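Local structure of intracellular exo-alpha-(1->5)-L-arabinofuranosidase (Bifidobacterium longum, 2Y2W) at residues L248-G254 with N277-S282; L271-Y275 with A324-N328; V105-P111 with G160-A166; E180-G186 with P204-W210; E340-W344 with V387-M392. The protein hydrolyses terminal non-reducing alpha-L-arabinofuranosyl residues, notably alpha-(1->5)-linked ones, from arabinan and arabinoxylan during plant cell wall breakdown. All blocks are in the same frame, centred on the assembly; numbering follows the deposited sequence.

Interaction 1. Residues L248-G254 with N277-S282; sequences LELVACG and NLDFVS
Parallel strands 249-252 and 280-282 run side by side, axes 4.6 Å apart at closest approach and N-to-C directions 34° apart. Glu-249 enters the first strand; its carboxylate forms a salt bridge with Arg-62, while CB lies 4.3 Å from CE2 at the edge of the Phe-280 ring. Leu-250 N donates to Asp-279 OD2 (3.0 Å; Asp-279 chi1 m), and Leu-250 O accepts from both Asp-279 N and Phe-280 N, each at 3.1 Å. Val-251 (chi1 t) pairs with Phe-280, CA-CA 4.6 Å, and its CG2 meets Phe-280 CB at 3.8 Å on the face they share. These are strands five and six of the (beta/alpha)8 barrel, joined by a right-handed beta-alpha-beta crossover through helix 265-274. Ala-252 pairs with Val-281 (CA-CA 5.0 Å): Ala-252 N donates to Phe-280 O at 3.2 Å, and Ser-282 N to Ala-252 O at 2.9 Å. Ala-252 CB, on the opposite face from Val-251, packs 3.7 Å from Leu-278 CD1. The CA-to-CB bond of Cys-253 points away from 277-282, and its side chain lies about 6 Å from that of Glu-215, the probable catalytic proton donor/acceptor. Gly-254 N donates to Ser-282 OG (2.9 Å), and its CA makes a 3.2 Å CA-H...O contact with Ser-282 O.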
# COMPACT_ATOMS: atom_id res chain seq x y z
N LEU D 248 2.73 -23.95 8.84
CA LEU D 248 2.45 -22.75 9.61
C LEU D 248 1.02 -22.71 10.11
O LEU D 248 0.11 -23.23 9.46
CB LEU D 248 2.74 -21.49 8.80
CG LEU D 248 4.19 -21.09 8.46
CD1 LEU D 248 4.19 -19.72 7.81
CD2 LEU D 248 5.11 -21.11 9.68
N GLU D 249 0.83 -22.08 11.27
CA GLU D 249 -0.49 -21.87 11.84
C GLU D 249 -0.70 -20.37 12.03
O GLU D 249 -0.06 -19.75 12.87
CB GLU D 249 -0.65 -22.64 13.15
CG GLU D 249 -0.38 -24.14 13.00
CD GLU D 249 -0.47 -24.91 14.31
OE1 GLU D 249 -0.05 -24.38 15.36
OE2 GLU D 249 -0.95 -26.07 14.28
N LEU D 250 -1.61 -19.80 11.24
CA LEU D 250 -1.70 -18.34 11.10
C LEU D 250 -2.93 -17.72 11.76
O LEU D 250 -4.05 -18.22 11.62
CB LEU D 250 -1.64 -17.96 9.62
CG LEU D 250 -0.42 -18.49 8.86
CD1 LEU D 250 -0.59 -18.31 7.36
CD2 LEU D 250 0.87 -17.84 9.34
N VAL D 251 -2.69 -16.62 12.47
CA VAL D 251 -3.73 -15.93 13.24
C VAL D 251 -4.11 -14.60 12.59
O VAL D 251 -3.26 -13.74 12.36
CB VAL D 251 -3.27 -15.66 14.70
CG1 VAL D 251 -4.44 -15.17 15.55
CG2 VAL D 251 -2.64 -16.90 15.32
N ALA D 252 -5.41 -14.44 12.31
CA ALA D 252 -5.95 -13.17 11.83
C ALA D 252 -6.46 -12.35 13.00
O ALA D 252 -6.97 -12.90 13.98
CB ALA D 252 -7.07 -13.42 10.84
N CYS D 253 -6.32 -11.03 12.90
CA CYS D 253 -6.85 -10.10 13.89
C CYS D 253 -8.37 -10.17 13.91
O CYS D 253 -9.02 -10.11 12.86
CB CYS D 253 -6.42 -8.66 13.60
SG CYS D 253 -4.65 -8.34 13.60
N GLY D 254 -8.93 -10.32 15.11
CA GLY D 254 -10.37 -10.25 15.29
C GLY D 254 -10.70 -8.90 15.88
O GLY D 254 -10.16 -7.88 15.46
N ASN D 277 -6.35 -20.07 4.12
CA ASN D 277 -4.98 -20.03 4.65
C ASN D 277 -4.89 -19.59 6.11
O ASN D 277 -3.80 -19.35 6.63
CB ASN D 277 -4.09 -19.17 3.77
CG ASN D 277 -4.07 -19.64 2.33
OD1 ASN D 277 -4.52 -18.93 1.43
ND2 ASN D 277 -3.56 -20.84 2.10
N LEU D 278 -6.05 -19.50 6.77
CA LEU D 278 -6.10 -19.13 8.18
C LEU D 278 -6.39 -20.34 9.05
O LEU D 278 -7.02 -21.31 8.61
CB LEU D 278 -7.14 -18.04 8.43
CG LEU D 278 -6.82 -16.62 7.95
CD1 LEU D 278 -8.02 -15.72 8.15
CD2 LEU D 278 -5.58 -16.05 8.65
N ASP D 279 -5.93 -20.27 10.29
CA ASP D 279 -6.09 -21.36 11.24
C ASP D 279 -6.74 -20.86 12.53
O ASP D 279 -7.44 -21.60 13.21
CB ASP D 279 -4.73 -21.99 11.53
CG ASP D 279 -4.06 -22.53 10.28
OD1 ASP D 279 -4.43 -23.64 9.84
OD2 ASP D 279 -3.17 -21.84 9.73
N PHE D 280 -6.51 -19.58 12.84
CA PHE D 280 -7.03 -18.97 14.05
C PHE D 280 -7.65 -17.61 13.77
O PHE D 280 -7.35 -16.96 12.77
CB PHE D 280 -5.91 -18.78 15.08
CG PHE D 280 -5.47 -20.05 15.74
CD1 PHE D 280 -6.08 -20.50 16.90
CD2 PHE D 280 -4.41 -20.79 15.21
CE1 PHE D 280 -5.66 -21.67 17.53
CE2 PHE D 280 -3.98 -21.96 15.83
CZ PHE D 280 -4.61 -22.40 16.99
N VAL D 281 -8.53 -17.20 14.68
CA VAL D 281 -9.01 -15.82 14.75
C VAL D 281 -8.78 -15.34 16.19
O VAL D 281 -9.05 -16.07 17.14
CB VAL D 281 -10.50 -15.70 14.30
CG1 VAL D 281 -11.42 -16.60 15.13
CG2 VAL D 281 -10.97 -14.24 14.34
N SER D 282 -8.26 -14.13 16.33
CA SER D 282 -7.86 -13.61 17.64
C SER D 282 -9.00 -12.93 18.38
O SER D 282 -9.81 -12.23 17.77
CB SER D 282 -6.67 -12.65 17.50
OG SER D 282 -7.11 -11.36 17.09

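Interaction 2. Residues L271-Y275 with A324-N328; sequences LTKAY and AREAN
The C-terminal ends of two helices meet here: 271-274 lies in the last turn of helix 265-274, and 324-327 closes helix 307-327. Backbones come nearest at Thr-272 and Ala-324, CA-CA 4.3 Å, a separation permitted by the small alanine, whose CB points at the partner helix. One hydrogen bond links the segments: Asn-328 ND2 donates to Thr-272 O at 2.8 Å. The same ND2 donates to Ala-324 O at 2.9 Å, so the amide (chi1 m, chi2 -74°) bridges carbonyls of both helices; it also lies in van der Waals contact with Tyr-275, ND2 to CB 3.4 Å. Thr-272 OG1 instead bonds Lys-268 O, one turn back in its own helix. The aromatic interaction comes from Tyr-275 (chi1 t, chi2 73°), whose ring reaches across so that Arg-325 CA sits over one face, 4.2 Å from the centroid, as a CH-pi contact; Tyr-275 OH lies 3.7 Å from Arg-325 CG and hydrogen-bonds Lys-332 O. Apolar packing fills the rest. Leu-271 CB touches Ala-324 CB at 3.7 Å, and Thr-272 CG2 lies 4.1 Å from Ala-327 CB. Away from the active site, the contact joins adjacent helices of the outer layer of a (beta/alpha)8 barrel, those following its fifth and sixth strands.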
# COMPACT_ATOMS: atom_id res chain seq x y z
N LEU D 271 -12.65 -13.32 7.92
CA LEU D 271 -12.50 -14.77 7.85
C LEU D 271 -13.10 -15.39 6.58
O LEU D 271 -12.56 -16.36 6.07
CB LEU D 271 -13.07 -15.46 9.11
CG LEU D 271 -12.44 -15.10 10.47
CD1 LEU D 271 -13.19 -15.78 11.60
CD2 LEU D 271 -10.95 -15.44 10.53
N THR D 272 -14.19 -14.81 6.08
CA THR D 272 -14.83 -15.31 4.85
C THR D 272 -13.87 -15.26 3.66
O THR D 272 -13.78 -16.23 2.89
CB THR D 272 -16.14 -14.54 4.52
OG1 THR D 272 -17.08 -14.72 5.58
CG2 THR D 272 -16.76 -15.03 3.21
N LYS D 273 -13.14 -14.16 3.52
CA LYS D 273 -12.22 -13.98 2.40
C LYS D 273 -10.94 -14.80 2.56
O LYS D 273 -10.51 -15.47 1.62
CB LYS D 273 -11.88 -12.50 2.21
CG LYS D 273 -11.22 -12.18 0.87
CD LYS D 273 -11.29 -10.70 0.54
CE LYS D 273 -10.72 -10.41 -0.83
NZ LYS D 273 -10.83 -8.97 -1.19
N ALA D 274 -10.35 -14.75 3.75
CA ALA D 274 -9.03 -15.36 3.97
C ALA D 274 -9.10 -16.77 4.56
O ALA D 274 -8.07 -17.31 4.98
CB ALA D 274 -8.19 -14.45 4.85
N TYR D 275 -10.29 -17.37 4.55
CA TYR D 275 -10.54 -18.66 5.20
C TYR D 275 -9.48 -19.74 4.94
O TYR D 275 -8.91 -20.29 5.88
CB TYR D 275 -11.94 -19.20 4.85
CG TYR D 275 -12.15 -20.65 5.24
CD1 TYR D 275 -12.31 -21.01 6.58
CD2 TYR D 275 -12.17 -21.65 4.27
CE1 TYR D 275 -12.49 -22.34 6.94
CE2 TYR D 275 -12.35 -22.98 4.62
CZ TYR D 275 -12.51 -23.32 5.95
OH TYR D 275 -12.69 -24.64 6.30
N ALA D 324 -18.07 -18.36 8.12
CA ALA D 324 -16.98 -18.21 7.15
C ALA D 324 -16.65 -19.55 6.49
O ALA D 324 -16.43 -19.61 5.28
CB ALA D 324 -15.75 -17.62 7.82
N ARG D 325 -16.63 -20.62 7.29
CA ARG D 325 -16.39 -21.97 6.79
C ARG D 325 -17.48 -22.40 5.81
O ARG D 325 -17.19 -22.87 4.70
CB ARG D 325 -16.28 -22.97 7.94
CG ARG D 325 -16.14 -24.43 7.50
CD ARG D 325 -16.25 -25.42 8.66
NE ARG D 325 -17.43 -25.19 9.49
CZ ARG D 325 -18.64 -25.67 9.24
NH1 ARG D 325 -18.87 -26.41 8.17
NH2 ARG D 325 -19.64 -25.39 10.06
N GLU D 326 -18.74 -22.24 6.21
CA GLU D 326 -19.88 -22.66 5.39
C GLU D 326 -20.10 -21.79 4.15
O GLU D 326 -20.71 -22.24 3.18
CB GLU D 326 -21.16 -22.82 6.23
CG GLU D 326 -21.55 -21.60 7.06
CD GLU D 326 -22.29 -21.96 8.36
OE1 GLU D 326 -22.30 -23.15 8.75
OE2 GLU D 326 -22.85 -21.04 8.99
N ALA D 327 -19.61 -20.56 4.19
CA ALA D 327 -19.59 -19.68 3.01
C ALA D 327 -18.58 -20.16 1.97
O ALA D 327 -18.75 -19.92 0.77
CB ALA D 327 -19.30 -18.25 3.41
N ASN D 328 -17.53 -20.82 2.44
CA ASN D 328 -16.49 -21.38 1.58
C ASN D 328 -16.61 -22.90 1.40
O ASN D 328 -15.67 -23.54 0.91
CB ASN D 328 -15.10 -21.04 2.13
CG ASN D 328 -14.73 -19.59 1.92
OD1 ASN D 328 -14.40 -19.17 0.81
ND2 ASN D 328 -14.76 -18.81 3.00

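Interaction 3. Residues V105-P111 with G160-A166; sequences VTCVRYP and GTEIMLA
Five backbone hydrogen bonds zip the parallel strands 107-110 and 162-166 together in alternating directions: Glu-162 N to Thr-106 O (2.9 Å), Val-108 N to Glu-162 O (2.9 Å), Met-164 N to Val-108 O (3.0 Å), Tyr-110 N to Met-164 O (3.0 Å) and Ala-166 N to Tyr-110 O (2.8 Å). Cys-107 pairs with Glu-162, Val-108 with Ile-163, Arg-109 with Met-164 and Tyr-110 with Leu-165; the axes approach to 4.7 Å at 24°. These are strands two and three of the (beta/alpha)8 barrel. On the face of Cys-107 and Arg-109, Cys-107 SG lies 4.0 Å from Met-164 CB, and the extended Arg-109 lays CD 3.7 Å from Met-164 SD. On the other face, Tyr-110 CD2 meets Leu-165 CD1 at 4.1 Å. A cis peptide precedes Pro-111, whose CD is 4.1 Å from Leu-165 CD1. Flanked by methionine, the Arg-109 guanidinium salt-bridges Glu-340, the probable nucleophile, and hydrogen-bonds Asn-214, consistent with positioning and electrostatically stabilising the catalytic carboxylate.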
# COMPACT_ATOMS: atom_id res chain seq x y z
N VAL D 105 3.71 -21.34 31.86
CA VAL D 105 3.50 -20.77 30.53
C VAL D 105 4.15 -21.68 29.49
O VAL D 105 5.29 -22.10 29.65
CB VAL D 105 4.08 -19.33 30.42
CG1 VAL D 105 3.76 -18.71 29.06
CG2 VAL D 105 3.54 -18.44 31.55
N THR D 106 3.41 -21.97 28.42
CA THR D 106 3.86 -22.89 27.38
C THR D 106 4.23 -22.19 26.08
O THR D 106 5.06 -22.68 25.30
CB THR D 106 2.77 -23.92 27.04
OG1 THR D 106 1.57 -23.22 26.69
CG2 THR D 106 2.50 -24.84 28.23
N CYS D 107 3.60 -21.04 25.83
CA CYS D 107 3.74 -20.32 24.57
C CYS D 107 3.62 -18.83 24.84
O CYS D 107 2.70 -18.38 25.51
CB CYS D 107 2.65 -20.76 23.59
SG CYS D 107 2.66 -19.90 22.00
N VAL D 108 4.57 -18.06 24.32
CA VAL D 108 4.63 -16.62 24.58
C VAL D 108 4.53 -15.81 23.29
O VAL D 108 5.25 -16.06 22.33
CB VAL D 108 5.92 -16.23 25.35
CG1 VAL D 108 5.87 -14.76 25.76
CG2 VAL D 108 6.12 -17.10 26.58
N ARG D 109 3.62 -14.84 23.30
CA ARG D 109 3.40 -13.97 22.15
C ARG D 109 4.39 -12.80 22.15
O ARG D 109 4.63 -12.18 23.19
CB ARG D 109 1.95 -13.47 22.15
CG ARG D 109 1.53 -12.71 20.91
CD ARG D 109 0.02 -12.65 20.82
NE ARG D 109 -0.43 -11.80 19.72
CZ ARG D 109 -0.96 -10.59 19.88
NH1 ARG D 109 -1.11 -10.08 21.10
NH2 ARG D 109 -1.34 -9.89 18.82
N TYR D 110 4.96 -12.52 20.98
CA TYR D 110 6.06 -11.57 20.83
C TYR D 110 6.05 -11.01 19.41
O TYR D 110 5.71 -11.73 18.47
CB TYR D 110 7.38 -12.29 21.11
CG TYR D 110 8.62 -11.41 21.06
CD1 TYR D 110 8.98 -10.62 22.15
CD2 TYR D 110 9.43 -11.39 19.93
CE1 TYR D 110 10.11 -9.81 22.11
CE2 TYR D 110 10.56 -10.59 19.88
CZ TYR D 110 10.90 -9.80 20.97
OH TYR D 110 12.02 -9.01 20.92
N PRO D 111 6.42 -9.72 19.24
CA PRO D 111 6.76 -8.72 20.25
C PRO D 111 5.62 -7.73 20.55
O PRO D 111 5.85 -6.72 21.22
CB PRO D 111 7.93 -7.98 19.61
CG PRO D 111 7.65 -8.03 18.14
CD PRO D 111 6.71 -9.20 17.88
N GLY D 160 11.82 -22.83 27.62
CA GLY D 160 11.16 -24.03 27.13
C GLY D 160 9.80 -23.71 26.54
O GLY D 160 8.95 -24.59 26.38
N THR D 161 9.60 -22.44 26.21
CA THR D 161 8.33 -21.96 25.67
C THR D 161 8.37 -21.85 24.16
O THR D 161 9.41 -21.55 23.57
CB THR D 161 7.94 -20.58 26.26
OG1 THR D 161 9.05 -19.68 26.16
CG2 THR D 161 7.52 -20.70 27.71
N GLU D 162 7.22 -22.10 23.53
CA GLU D 162 7.00 -21.89 22.11
C GLU D 162 6.87 -20.38 21.84
O GLU D 162 6.45 -19.63 22.71
CB GLU D 162 5.72 -22.61 21.70
CG GLU D 162 5.40 -22.64 20.20
CD GLU D 162 4.07 -23.32 19.91
OE1 GLU D 162 3.46 -23.88 20.84
OE2 GLU D 162 3.64 -23.30 18.74
N ILE D 163 7.23 -19.96 20.63
CA ILE D 163 7.12 -18.55 20.23
C ILE D 163 5.92 -18.32 19.31
O ILE D 163 5.71 -19.06 18.35
CB ILE D 163 8.39 -18.03 19.52
CG1 ILE D 163 9.61 -18.14 20.44
CG2 ILE D 163 8.21 -16.58 19.05
CD1 ILE D 163 10.93 -17.88 19.75
N MET D 164 5.13 -17.30 19.63
CA MET D 164 4.05 -16.85 18.77
C MET D 164 4.42 -15.48 18.19
O MET D 164 4.28 -14.45 18.85
CB MET D 164 2.74 -16.78 19.56
CG MET D 164 1.49 -16.72 18.69
SD MET D 164 0.05 -16.12 19.60
CE MET D 164 -0.25 -17.46 20.75
N LEU D 165 4.92 -15.49 16.96
CA LEU D 165 5.52 -14.29 16.37
C LEU D 165 4.52 -13.43 15.61
O LEU D 165 3.86 -13.90 14.69
CB LEU D 165 6.71 -14.65 15.48
CG LEU D 165 7.69 -13.55 15.07
CD1 LEU D 165 8.12 -12.69 16.25
CD2 LEU D 165 8.91 -14.16 14.39
N ALA D 166 4.41 -12.17 16.03
CA ALA D 166 3.55 -11.21 15.37
C ALA D 166 4.36 -10.35 14.41
O ALA D 166 5.47 -9.92 14.74
CB ALA D 166 2.85 -10.34 16.39

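Interaction 4. Residues E180-G186 with P204-W210; sequences ELEYVNG and PMDIKMW
Asn-185, last residue of helix 174-185, ties the helix end to the loop leading into strand 209-212. Its side chain (chi1 m, chi2 -16°) works in both directions on Ile-207: OD1 accepts from Ile-207 N at 3.1 Å, and ND2 donates to Ile-207 O at 3.0 Å. Ile-207 O also takes a bond from Trp-210 NE1 (2.8 Å), which satisfies the indole. Val-184 O accepts Met-205 N at 2.8 Å. Helical bonds continue to the end, Gly-186 N reaching Glu-182 O at 2.9 Å. The two backbones approach closest at Asn-185 and Pro-204, CA-CA 4.4 Å. Beside these bonds, Val-184 CG2 packs on Met-205 SD (3.1 Å) and Ile-207 CD1 (3.5 Å), while Trp-210 (chi1 m) brings CZ2 within 3.5 Å of Val-184 CG1 and 3.9 Å of Leu-181 CD1. The contact lies in the connection from barrel strand three to strand four, with helix 191-198 intervening in the chain. The amide matches both backbone polar groups of Ile-207, so the turn is held by directional bonds as well as by packing.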
# COMPACT_ATOMS: atom_id res chain seq x y z
N GLU D 180 11.11 -11.92 7.16
CA GLU D 180 11.30 -12.42 8.52
C GLU D 180 11.07 -13.92 8.62
O GLU D 180 11.76 -14.61 9.38
CB GLU D 180 10.39 -11.68 9.52
CG GLU D 180 10.57 -12.15 10.97
CD GLU D 180 10.06 -11.17 12.00
OE1 GLU D 180 8.95 -10.60 11.82
OE2 GLU D 180 10.76 -10.98 13.02
N LEU D 181 10.11 -14.43 7.86
CA LEU D 181 9.82 -15.86 7.80
C LEU D 181 11.04 -16.64 7.30
O LEU D 181 11.43 -17.65 7.89
CB LEU D 181 8.60 -16.11 6.90
CG LEU D 181 8.20 -17.54 6.53
CD1 LEU D 181 7.85 -18.37 7.76
CD2 LEU D 181 7.05 -17.51 5.56
N GLU D 182 11.63 -16.16 6.21
CA GLU D 182 12.84 -16.74 5.63
C GLU D 182 14.02 -16.65 6.60
O GLU D 182 14.78 -17.60 6.74
CB GLU D 182 13.16 -16.04 4.31
CG GLU D 182 14.31 -16.64 3.51
CD GLU D 182 14.52 -15.92 2.18
OE1 GLU D 182 13.61 -15.18 1.74
OE2 GLU D 182 15.58 -16.12 1.56
N TYR D 183 14.18 -15.49 7.25
CA TYR D 183 15.28 -15.27 8.19
C TYR D 183 15.18 -16.20 9.39
O TYR D 183 16.18 -16.76 9.84
CB TYR D 183 15.30 -13.82 8.67
CG TYR D 183 16.31 -13.56 9.77
CD1 TYR D 183 17.62 -13.19 9.48
CD2 TYR D 183 15.95 -13.69 11.12
CE1 TYR D 183 18.54 -12.96 10.48
CE2 TYR D 183 16.87 -13.47 12.13
CZ TYR D 183 18.16 -13.10 11.81
OH TYR D 183 19.08 -12.87 12.80
N VAL D 184 13.96 -16.36 9.89
CA VAL D 184 13.73 -17.10 11.12
C VAL D 184 13.67 -18.63 10.93
O VAL D 184 14.10 -19.38 11.81
CB VAL D 184 12.46 -16.55 11.83
CG1 VAL D 184 11.20 -17.24 11.33
CG2 VAL D 184 12.58 -16.69 13.32
N ASN D 185 13.18 -19.08 9.78
CA ASN D 185 12.87 -20.50 9.58
C ASN D 185 13.51 -21.16 8.36
O ASN D 185 13.41 -22.37 8.18
CB ASN D 185 11.35 -20.71 9.53
CG ASN D 185 10.70 -20.69 10.90
OD1 ASN D 185 11.38 -20.81 11.93
ND2 ASN D 185 9.38 -20.55 10.93
N GLY D 186 14.16 -20.36 7.53
CA GLY D 186 14.77 -20.86 6.31
C GLY D 186 15.95 -21.77 6.58
O GLY D 186 16.60 -21.68 7.63
N PRO D 204 17.10 -23.42 11.94
CA PRO D 204 15.85 -22.66 11.91
C PRO D 204 15.18 -22.64 13.28
O PRO D 204 15.31 -23.59 14.05
CB PRO D 204 15.00 -23.44 10.91
CG PRO D 204 15.99 -24.01 9.97
CD PRO D 204 17.18 -24.38 10.82
N MET D 205 14.49 -21.55 13.57
CA MET D 205 13.85 -21.35 14.87
C MET D 205 12.56 -22.16 15.04
O MET D 205 12.07 -22.31 16.16
CB MET D 205 13.59 -19.87 15.12
CG MET D 205 14.84 -19.02 15.11
SD MET D 205 14.49 -17.34 15.64
CE MET D 205 16.05 -16.52 15.27
N ASP D 206 12.05 -22.69 13.93
CA ASP D 206 10.81 -23.47 13.91
C ASP D 206 9.65 -22.77 14.62
O ASP D 206 9.06 -23.31 15.56
CB ASP D 206 11.03 -24.89 14.47
CG ASP D 206 11.98 -25.72 13.63
OD1 ASP D 206 12.18 -25.40 12.43
OD2 ASP D 206 12.53 -26.70 14.17
N ILE D 207 9.34 -21.56 14.16
CA ILE D 207 8.18 -20.83 14.66
C ILE D 207 6.95 -21.20 13.82
O ILE D 207 6.88 -20.88 12.63
CB ILE D 207 8.45 -19.31 14.71
CG1 ILE D 207 9.62 -19.03 15.65
CG2 ILE D 207 7.19 -18.55 15.14
CD1 ILE D 207 10.09 -17.58 15.67
N LYS D 208 6.01 -21.90 14.46
CA LYS D 208 4.79 -22.38 13.82
C LYS D 208 3.67 -21.34 13.78
O LYS D 208 3.08 -21.09 12.73
CB LYS D 208 4.26 -23.62 14.56
CG LYS D 208 4.59 -24.95 13.92
CD LYS D 208 3.99 -26.08 14.74
CE LYS D 208 4.01 -27.40 13.99
NZ LYS D 208 3.32 -28.48 14.75
N MET D 209 3.39 -20.75 14.94
CA MET D 209 2.25 -19.87 15.11
C MET D 209 2.63 -18.40 14.90
O MET D 209 3.52 -17.87 15.58
CB MET D 209 1.61 -20.08 16.49
CG MET D 209 0.17 -19.63 16.60
SD MET D 209 -0.57 -20.23 18.13
CE MET D 209 -2.13 -19.35 18.12
N TRP D 210 1.95 -17.76 13.96
CA TRP D 210 2.22 -16.37 13.58
C TRP D 210 0.97 -15.52 13.65
O TRP D 210 -0.10 -15.94 13.21
CB TRP D 210 2.79 -16.30 12.16
CG TRP D 210 4.14 -16.92 11.98
CD1 TRP D 210 4.44 -18.25 12.03
CD2 TRP D 210 5.37 -16.24 11.70
NE1 TRP D 210 5.79 -18.44 11.81
CE2 TRP D 210 6.38 -17.23 11.60
CE3 TRP D 210 5.72 -14.90 11.52
CZ2 TRP D 210 7.71 -16.91 11.33
CZ3 TRP D 210 7.04 -14.58 11.26
CH2 TRP D 210 8.02 -15.59 11.16

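Interaction 5. Residues E340-W344 with V387-M392; sequences EWGVW and VEGSLM
The Trp-341 indole (chi1 p, chi2 -89°) forms the apolar centre between the C-terminal end of barrel strand 335-341, seventh in the (beta/alpha)8 fold, and helix 382-397, later in the connection to strand eight. Its CE3 lies 3.9 Å from Leu-391 CD1, near the ring plane, and its CZ2 3.7 Å from Met-392 CE; Met-392 (chi1 t, chi2 p, chi3 p) curls toward it. Phe-434 of helix 431-440 packs on both Trp-341 and Met-392. Further along, Val-343 (chi1 t) points its CB at the helix, CG2 standing 4.4 Å from Val-387 CG1 and 3.7 Å from Glu-388 CG. The backbone turns corners at Glu-340 and at Gly-342, the latter between Trp-341 and Val-343; Gly-342 has phi/psi 135/-177, a conformation in which a CB would jam against the preceding carbonyl, and its CA lies 6.3 Å from that of Glu-388. Glu-340, the probable nucleophile, and Trp-344, probably important for substrate recognition, make no contact with 387-392; the packed Trp-341 and Val-343 lie in the chain between these two positions. At the polar edge, Glu-388 (chi1 m, chi2 t) salt-bridges Arg-407, and its OE2 also accepts a weak hydrogen bond from Val-343 N at 3.4 Å.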
# COMPACT_ATOMS: atom_id res chain seq x y z
N GLU D 340 -5.00 -12.00 23.80
CA GLU D 340 -4.89 -10.92 24.77
C GLU D 340 -6.09 -10.93 25.72
O GLU D 340 -7.19 -10.51 25.36
CB GLU D 340 -4.75 -9.55 24.08
CG GLU D 340 -3.33 -9.22 23.64
CD GLU D 340 -3.16 -7.79 23.17
OE1 GLU D 340 -3.77 -6.87 23.77
OE2 GLU D 340 -2.39 -7.57 22.21
N TRP D 341 -5.88 -11.45 26.92
CA TRP D 341 -6.91 -11.48 27.95
C TRP D 341 -6.34 -11.15 29.33
O TRP D 341 -5.13 -11.22 29.53
CB TRP D 341 -7.65 -12.83 27.97
CG TRP D 341 -6.85 -13.98 28.52
CD1 TRP D 341 -6.02 -14.81 27.81
CD2 TRP D 341 -6.80 -14.43 29.88
NE1 TRP D 341 -5.46 -15.74 28.65
CE2 TRP D 341 -5.93 -15.53 29.92
CE3 TRP D 341 -7.42 -14.00 31.06
CZ2 TRP D 341 -5.65 -16.23 31.11
CZ3 TRP D 341 -7.14 -14.69 32.24
CH2 TRP D 341 -6.26 -15.79 32.25
N GLY D 342 -7.22 -10.77 30.26
CA GLY D 342 -6.82 -10.51 31.64
C GLY D 342 -7.42 -9.25 32.23
O GLY D 342 -8.22 -8.57 31.59
N VAL D 343 -7.02 -8.95 33.46
CA VAL D 343 -7.48 -7.76 34.17
C VAL D 343 -6.54 -6.59 33.89
O VAL D 343 -5.34 -6.68 34.11
CB VAL D 343 -7.60 -8.01 35.70
CG1 VAL D 343 -7.88 -6.72 36.45
CG2 VAL D 343 -8.68 -9.04 35.99
N TRP D 344 -7.11 -5.49 33.39
CA TRP D 344 -6.36 -4.25 33.15
C TRP D 344 -7.20 -3.00 33.41
O TRP D 344 -8.22 -2.77 32.76
CB TRP D 344 -5.79 -4.24 31.72
CG TRP D 344 -5.18 -2.92 31.28
CD1 TRP D 344 -4.50 -2.02 32.06
CD2 TRP D 344 -5.16 -2.38 29.95
NE1 TRP D 344 -4.09 -0.95 31.30
CE2 TRP D 344 -4.47 -1.15 30.00
CE3 TRP D 344 -5.66 -2.82 28.72
CZ2 TRP D 344 -4.28 -0.35 28.87
CZ3 TRP D 344 -5.46 -2.03 27.59
CH2 TRP D 344 -4.78 -0.80 27.68
N VAL D 387 -11.41 -12.97 39.54
CA VAL D 387 -11.97 -12.74 38.21
C VAL D 387 -11.18 -13.50 37.14
O VAL D 387 -11.78 -14.12 36.25
CB VAL D 387 -12.05 -11.22 37.87
CG1 VAL D 387 -12.54 -11.00 36.44
CG2 VAL D 387 -12.98 -10.52 38.84
N GLU D 388 -9.85 -13.47 37.23
CA GLU D 388 -8.99 -14.21 36.30
C GLU D 388 -9.16 -15.72 36.43
O GLU D 388 -9.11 -16.45 35.44
CB GLU D 388 -7.53 -13.80 36.45
CG GLU D 388 -7.20 -12.47 35.80
CD GLU D 388 -5.71 -12.21 35.65
OE1 GLU D 388 -4.91 -13.18 35.64
OE2 GLU D 388 -5.32 -11.03 35.54
N GLY D 389 -9.36 -16.19 37.67
CA GLY D 389 -9.67 -17.59 37.94
C GLY D 389 -10.92 -18.06 37.22
O GLY D 389 -10.96 -19.16 36.68
N SER D 390 -11.95 -17.21 37.22
CA SER D 390 -13.21 -17.52 36.54
C SER D 390 -13.10 -17.41 35.02
O SER D 390 -13.78 -18.14 34.30
CB SER D 390 -14.35 -16.63 37.06
OG SER D 390 -14.23 -15.30 36.59
N LEU D 391 -12.25 -16.51 34.54
CA LEU D 391 -11.99 -16.38 33.10
C LEU D 391 -11.32 -17.65 32.56
O LEU D 391 -11.70 -18.15 31.50
CB LEU D 391 -11.13 -15.15 32.79
CG LEU D 391 -11.71 -13.75 33.01
CD1 LEU D 391 -10.65 -12.70 32.76
CD2 LEU D 391 -12.93 -13.49 32.14
N MET D 392 -10.34 -18.16 33.30
CA MET D 392 -9.67 -19.42 32.98
C MET D 392 -10.65 -20.59 32.95
O MET D 392 -10.55 -21.47 32.09
CB MET D 392 -8.53 -19.69 33.97
CG MET D 392 -7.73 -20.96 33.69
SD MET D 392 -7.08 -21.08 32.00
CE MET D 392 -5.80 -19.83 32.03

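From the N terminus, interaction 3 closes first, pairing barrel strands two and three across 48 intervening residues. Interaction 4 follows in series, joining the helix after strand three to the approach to strand four; Leu-165 N to Met-209 O, a probable hydrogen bond of 3.1 Å, couples the two. Interaction 1 then pairs strands five and six and touches interaction 4 through Val-251 N and Trp-210 O, 2.8 Å apart. Interaction 2 crosses interaction 1, because 271-275 lies between the two strands of interaction 1 while 324-328 follows both; Leu-271 packs on Leu-278 and Val-281. Interaction 5 comes last, binding strand seven to a later helix, and meets interaction 3 across the barrel through the Arg-109 to Glu-340 salt bridge. None nests within another.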